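Cell Inhibiting Factor (CifBp) (Burkholderia pseudomallei, PDB 3GQM) deamidates a glutamine side chain of host NEDD8 to glutamate, abolishing cullin-RING ubiquitin ligase activity and inhibiting the host cell cycle. Local coordinates at residues L44-Y58 with P96-A108. Sequence-based numbering, arbitrary orientation.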
loop_
_atom_site.group_PDB
_atom_site.type_symbol
_atom_site.label_atom_id
_atom_site.label_comp_id
_atom_site.label_asym_id
_atom_site.label_seq_id
_atom_site.Cartn_x
_atom_site.Cartn_y
_atom_site.Cartn_z
ATOM N N LEU A 44 14.983 3.912 0.016
ATOM C CA LEU A 44 14.265 4.207 -1.225
ATOM C C LEU A 44 14.785 5.504 -1.824
ATOM O O LEU A 44 14.331 5.948 -2.889
ATOM C CB LEU A 44 12.774 4.306 -0.925
ATOM C CG LEU A 44 11.809 3.119 -1.120
ATOM C CD1 LEU A 44 12.419 1.727 -1.039
ATOM C CD2 LEU A 44 10.641 3.284 -0.176
ATOM N N SER A 45 15.736 6.125 -1.129
ATOM C CA SER A 45 16.429 7.273 -1.692
ATOM C C SER A 45 17.511 6.710 -2.598
ATOM O O SER A 45 18.031 7.430 -3.434
ATOM C CB SER A 45 17.022 8.170 -0.590
ATOM O OG SER A 45 17.800 7.385 0.292
ATOM N N GLY A 46 17.823 5.422 -2.422
ATOM C CA GLY A 46 18.734 4.673 -3.290
ATOM C C GLY A 46 18.087 4.265 -4.625
ATOM O O GLY A 46 16.924 3.800 -4.682
ATOM N N GLU A 47 18.852 4.429 -5.701
ATOM C CA GLU A 47 18.339 4.224 -7.054
ATOM C C GLU A 47 17.905 2.786 -7.238
ATOM O O GLU A 47 16.775 2.527 -7.631
ATOM C CB GLU A 47 19.385 4.613 -8.104
ATOM C CG GLU A 47 18.789 4.966 -9.424
ATOM C CD GLU A 47 19.834 5.145 -10.536
ATOM O OE1 GLU A 47 21.036 5.390 -10.244
ATOM O OE2 GLU A 47 19.444 5.032 -11.715
ATOM N N SER A 48 18.785 1.848 -6.916
ATOM C CA SER A 48 18.488 0.460 -7.140
ATOM C C SER A 48 17.303 -0.009 -6.278
ATOM O O SER A 48 16.382 -0.643 -6.775
ATOM C CB SER A 48 19.741 -0.382 -6.943
ATOM O OG SER A 48 20.776 0.093 -7.817
ATOM N N SER A 49 17.307 0.363 -5.007
ATOM C CA SER A 49 16.194 0.023 -4.102
ATOM C C SER A 49 14.864 0.607 -4.629
ATOM O O SER A 49 13.882 -0.126 -4.780
ATOM C CB SER A 49 16.481 0.529 -2.677
ATOM O OG SER A 49 17.482 -0.281 -2.089
ATOM N N ASN A 50 14.872 1.906 -4.927
ATOM C CA ASN A 50 13.688 2.602 -5.440
ATOM C C ASN A 50 13.060 1.907 -6.672
ATOM O O ASN A 50 11.865 1.619 -6.689
ATOM C CB ASN A 50 14.000 4.078 -5.700
ATOM C CG ASN A 50 12.761 4.906 -5.987
ATOM O OD1 ASN A 50 12.243 4.885 -7.096
ATOM N ND2 ASN A 50 12.304 5.679 -5.008
ATOM N N ARG A 51 13.862 1.644 -7.693
ATOM C CA ARG A 51 13.379 0.992 -8.942
ATOM C C ARG A 51 12.894 -0.444 -8.762
ATOM O O ARG A 51 11.925 -0.883 -9.406
ATOM C CB ARG A 51 14.485 1.010 -10.003
ATOM C CG ARG A 51 14.867 2.409 -10.419
ATOM C CD ARG A 51 15.230 2.461 -11.891
ATOM N NE ARG A 51 16.277 3.453 -12.120
ATOM C CZ ARG A 51 16.083 4.768 -12.168
ATOM N NH1 ARG A 51 14.856 5.273 -12.024
ATOM N NH2 ARG A 51 17.118 5.578 -12.364
ATOM N N VAL A 52 13.580 -1.191 -7.909
ATOM C CA VAL A 52 13.143 -2.542 -7.583
ATOM C C VAL A 52 11.815 -2.534 -6.775
ATOM O O VAL A 52 10.934 -3.338 -7.022
ATOM C CB VAL A 52 14.281 -3.352 -6.895
ATOM C CG1 VAL A 52 13.747 -4.585 -6.203
ATOM C CG2 VAL A 52 15.367 -3.756 -7.958
ATOM N N MET A 53 11.669 -1.593 -5.861
ATOM C CA MET A 53 10.443 -1.473 -5.024
ATOM C C MET A 53 9.223 -1.032 -5.876
ATOM O O MET A 53 8.190 -1.702 -5.865
ATOM C CB MET A 53 10.685 -0.491 -3.865
ATOM C CG MET A 53 9.746 -0.632 -2.680
ATOM S SD MET A 53 9.648 -2.359 -2.107
ATOM C CE MET A 53 7.871 -2.520 -2.014
ATOM N N TRP A 54 9.384 0.050 -6.634
ATOM C CA TRP A 54 8.282 0.699 -7.324
ATOM C C TRP A 54 8.355 0.402 -8.828
ATOM O O TRP A 54 8.912 1.153 -9.615
ATOM C CB TRP A 54 8.273 2.204 -7.037
ATOM C CG TRP A 54 8.417 2.579 -5.543
ATOM C CD1 TRP A 54 9.277 3.508 -5.003
ATOM C CD2 TRP A 54 7.680 2.022 -4.426
ATOM N NE1 TRP A 54 9.116 3.573 -3.641
ATOM C CE2 TRP A 54 8.138 2.681 -3.256
ATOM C CE3 TRP A 54 6.685 1.043 -4.308
ATOM C CZ2 TRP A 54 7.643 2.374 -1.977
ATOM C CZ3 TRP A 54 6.168 0.763 -3.051
ATOM C CH2 TRP A 54 6.637 1.437 -1.906
ATOM N N ASN A 55 7.860 -0.753 -9.222
ATOM C CA ASN A 55 7.894 -1.133 -10.614
ATOM C C ASN A 55 6.529 -1.771 -10.791
ATOM O O ASN A 55 5.966 -2.301 -9.826
ATOM C CB ASN A 55 9.050 -2.122 -10.875
ATOM C CG ASN A 55 9.184 -2.492 -12.347
ATOM O OD1 ASN A 55 8.567 -3.444 -12.799
ATOM N ND2 ASN A 55 9.935 -1.706 -13.107
ATOM N N ASP A 56 5.971 -1.683 -11.983
ATOM C CA ASP A 56 4.614 -2.201 -12.185
ATOM C C ASP A 56 4.535 -3.554 -12.881
ATOM O O ASP A 56 3.476 -3.912 -13.383
ATOM C CB ASP A 56 3.737 -1.184 -12.913
ATOM C CG ASP A 56 4.292 -0.822 -14.285
ATOM O OD1 ASP A 56 3.743 0.110 -14.887
ATOM O OD2 ASP A 56 5.281 -1.446 -14.755
ATOM N N ARG A 57 5.624 -4.315 -12.910
ATOM C CA ARG A 57 5.516 -5.700 -13.421
ATOM C C ARG A 57 5.155 -6.584 -12.247
ATOM O O ARG A 57 5.927 -6.678 -11.293
ATOM C CB ARG A 57 6.832 -6.170 -14.056
ATOM N N TYR A 58 4.008 -7.242 -12.297
ATOM C CA TYR A 58 3.509 -7.956 -11.109
ATOM C C TYR A 58 3.401 -9.465 -11.267
ATOM O O TYR A 58 2.987 -10.160 -10.334
ATOM C CB TYR A 58 2.152 -7.424 -10.677
ATOM C CG TYR A 58 2.066 -5.957 -10.371
ATOM C CD1 TYR A 58 2.856 -5.366 -9.383
ATOM C CD2 TYR A 58 1.145 -5.156 -11.044
ATOM C CE1 TYR A 58 2.739 -4.023 -9.106
ATOM C CE2 TYR A 58 1.026 -3.840 -10.776
ATOM C CZ TYR A 58 1.828 -3.263 -9.804
ATOM O OH TYR A 58 1.658 -1.912 -9.549
ATOM N N PRO A 96 11.999 10.463 -16.607
ATOM C CA PRO A 96 11.802 9.056 -16.384
ATOM C C PRO A 96 12.951 8.422 -15.582
ATOM O O PRO A 96 12.781 7.312 -15.125
ATOM C CB PRO A 96 11.762 8.484 -17.823
ATOM C CG PRO A 96 12.593 9.369 -18.564
ATOM C CD PRO A 96 12.368 10.733 -18.011
ATOM N N PHE A 97 14.090 9.099 -15.396
ATOM C CA PHE A 97 15.124 8.513 -14.513
ATOM C C PHE A 97 15.006 8.880 -13.046
ATOM O O PHE A 97 15.741 8.353 -12.219
ATOM C CB PHE A 97 16.556 8.779 -15.007
ATOM C CG PHE A 97 16.843 8.172 -16.351
ATOM C CD1 PHE A 97 17.145 6.824 -16.471
ATOM C CD2 PHE A 97 16.787 8.958 -17.497
ATOM C CE1 PHE A 97 17.395 6.252 -17.719
ATOM C CE2 PHE A 97 17.040 8.400 -18.741
ATOM C CZ PHE A 97 17.346 7.032 -18.848
ATOM N N ALA A 98 14.084 9.767 -12.725
ATOM C CA ALA A 98 13.964 10.261 -11.353
ATOM C C ALA A 98 13.438 9.174 -10.438
ATOM O O ALA A 98 12.815 8.220 -10.871
ATOM C CB ALA A 98 13.074 11.501 -11.280
ATOM N N LEU A 99 13.727 9.295 -9.162
ATOM C CA LEU A 99 13.275 8.271 -8.246
ATOM C C LEU A 99 11.835 8.600 -7.930
ATOM O O LEU A 99 11.409 9.754 -7.996
ATOM C CB LEU A 99 14.144 8.205 -6.998
ATOM C CG LEU A 99 15.626 7.843 -7.203
ATOM C CD1 LEU A 99 16.097 7.168 -5.941
ATOM C CD2 LEU A 99 15.798 6.923 -8.402
ATOM N N MET A 100 11.057 7.581 -7.646
ATOM C CA MET A 100 9.664 7.868 -7.494
ATOM C C MET A 100 9.152 7.693 -6.072
ATOM O O MET A 100 9.715 6.937 -5.305
ATOM C CB MET A 100 8.864 7.087 -8.511
ATOM C CG MET A 100 8.852 5.604 -8.346
ATOM S SD MET A 100 7.905 4.971 -9.756
ATOM C CE MET A 100 6.500 6.115 -9.808
ATOM N N THR A 101 8.124 8.463 -5.727
ATOM C CA THR A 101 7.283 8.121 -4.594
ATOM C C THR A 101 5.927 7.706 -5.198
ATOM O O THR A 101 5.345 8.422 -5.983
ATOM C CB THR A 101 7.250 9.239 -3.500
ATOM O OG1 THR A 101 6.842 8.680 -2.236
ATOM C CG2 THR A 101 6.404 10.430 -3.921
ATOM N N PRO A 102 5.473 6.500 -4.879
ATOM C CA PRO A 102 4.409 5.823 -5.621
ATOM C C PRO A 102 2.969 6.301 -5.281
ATOM O O PRO A 102 2.687 6.583 -4.122
ATOM C CB PRO A 102 4.586 4.368 -5.150
ATOM C CG PRO A 102 5.063 4.526 -3.759
ATOM C CD PRO A 102 6.064 5.620 -3.856
ATOM N N VAL A 103 2.096 6.373 -6.297
ATOM C CA VAL A 103 0.626 6.489 -6.123
ATOM C C VAL A 103 0.079 5.251 -5.402
ATOM O O VAL A 103 0.795 4.249 -5.237
ATOM C CB VAL A 103 -0.101 6.654 -7.515
ATOM C CG1 VAL A 103 0.625 7.666 -8.328
ATOM C CG2 VAL A 103 -0.156 5.313 -8.295
ATOM N N CYS A 104 -1.169 5.329 -4.945
ATOM C CA CYS A 104 -1.732 4.342 -4.025
ATOM C C CYS A 104 -1.717 2.900 -4.545
ATOM O O CYS A 104 -1.343 1.980 -3.807
ATOM C CB CYS A 104 -3.155 4.733 -3.636
ATOM S SG CYS A 104 -4.296 4.632 -5.032
ATOM N N GLY A 105 -2.120 2.693 -5.796
ATOM C CA GLY A 105 -2.178 1.318 -6.375
ATOM C C GLY A 105 -0.791 0.693 -6.451
ATOM O O GLY A 105 -0.599 -0.474 -6.111
ATOM N N LEU A 106 0.181 1.506 -6.836
ATOM C CA LEU A 106 1.545 1.065 -7.011
ATOM C C LEU A 106 2.232 0.767 -5.669
ATOM O O LEU A 106 3.019 -0.195 -5.597
ATOM C CB LEU A 106 2.344 2.128 -7.785
ATOM C CG LEU A 106 3.767 1.710 -8.240
ATOM C CD1 LEU A 106 3.673 0.595 -9.300
ATOM C CD2 LEU A 106 4.566 2.890 -8.784
ATOM N N SER A 107 1.963 1.585 -4.633
ATOM C CA SER A 107 2.511 1.305 -3.292
ATOM C C SER A 107 1.884 0.058 -2.668
ATOM O O SER A 107 2.607 -0.828 -2.191
ATOM C CB SER A 107 2.403 2.504 -2.336
ATOM O OG SER A 107 1.017 2.854 -2.093
ATOM N N ALA A 108 0.551 -0.057 -2.746
ATOM C CA ALA A 108 -0.141 -1.196 -2.176
ATOM C C ALA A 108 0.222 -2.498 -2.921
ATOM O O ALA A 108 0.457 -3.539 -2.286
ATOM C CB ALA A 108 -1.694 -0.971 -2.176
#
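With CG trans to its own backbone nitrogen (chi1 -169°), N50 turns its amide from helix 47-53 onto the extended strand-like run before helix 104-116, while W54, its CG anti to the carbonyl carbon (chi1 -48°), lays its indole against P102. This run leads to C104, the inferred nucleophile of the papain-like (clan CA) fold, at the first turn of its helix. N50 reads both backbone polar groups of M100, much as a neighbouring strand would: M100 N donates to N50 OD1 (3.0 Å) almost straight, at 172°, and N50 ND2 gives a hydrogen to M100 O (2.9 Å) on a lone pair. The second hydrogen of ND2 goes to L44 O (2.9 Å), so three bonds fix the buried amide's rotation. P102 CG sits over the six-membered ring of W54, 3.5 Å from its centroid, and M53 CG lies over the opposite face; the buried W54 NE1 has no polar partner. Past P102, CZ3 of the indole touches S107 CA, and S107 OG is hydrogen-bonded to OG of S180, next to the inferred active-site Q179. At the far end the L106 CD1 methyl packs against Y58 OH and N55 O in van der Waals contact. At the other end R51 meets F97 end-on: NH1 and NH2 both donate to F97 O from one face of its carbonyl plane, the oxygen lying in the guanidinium plane, 3.1 Å from NH2.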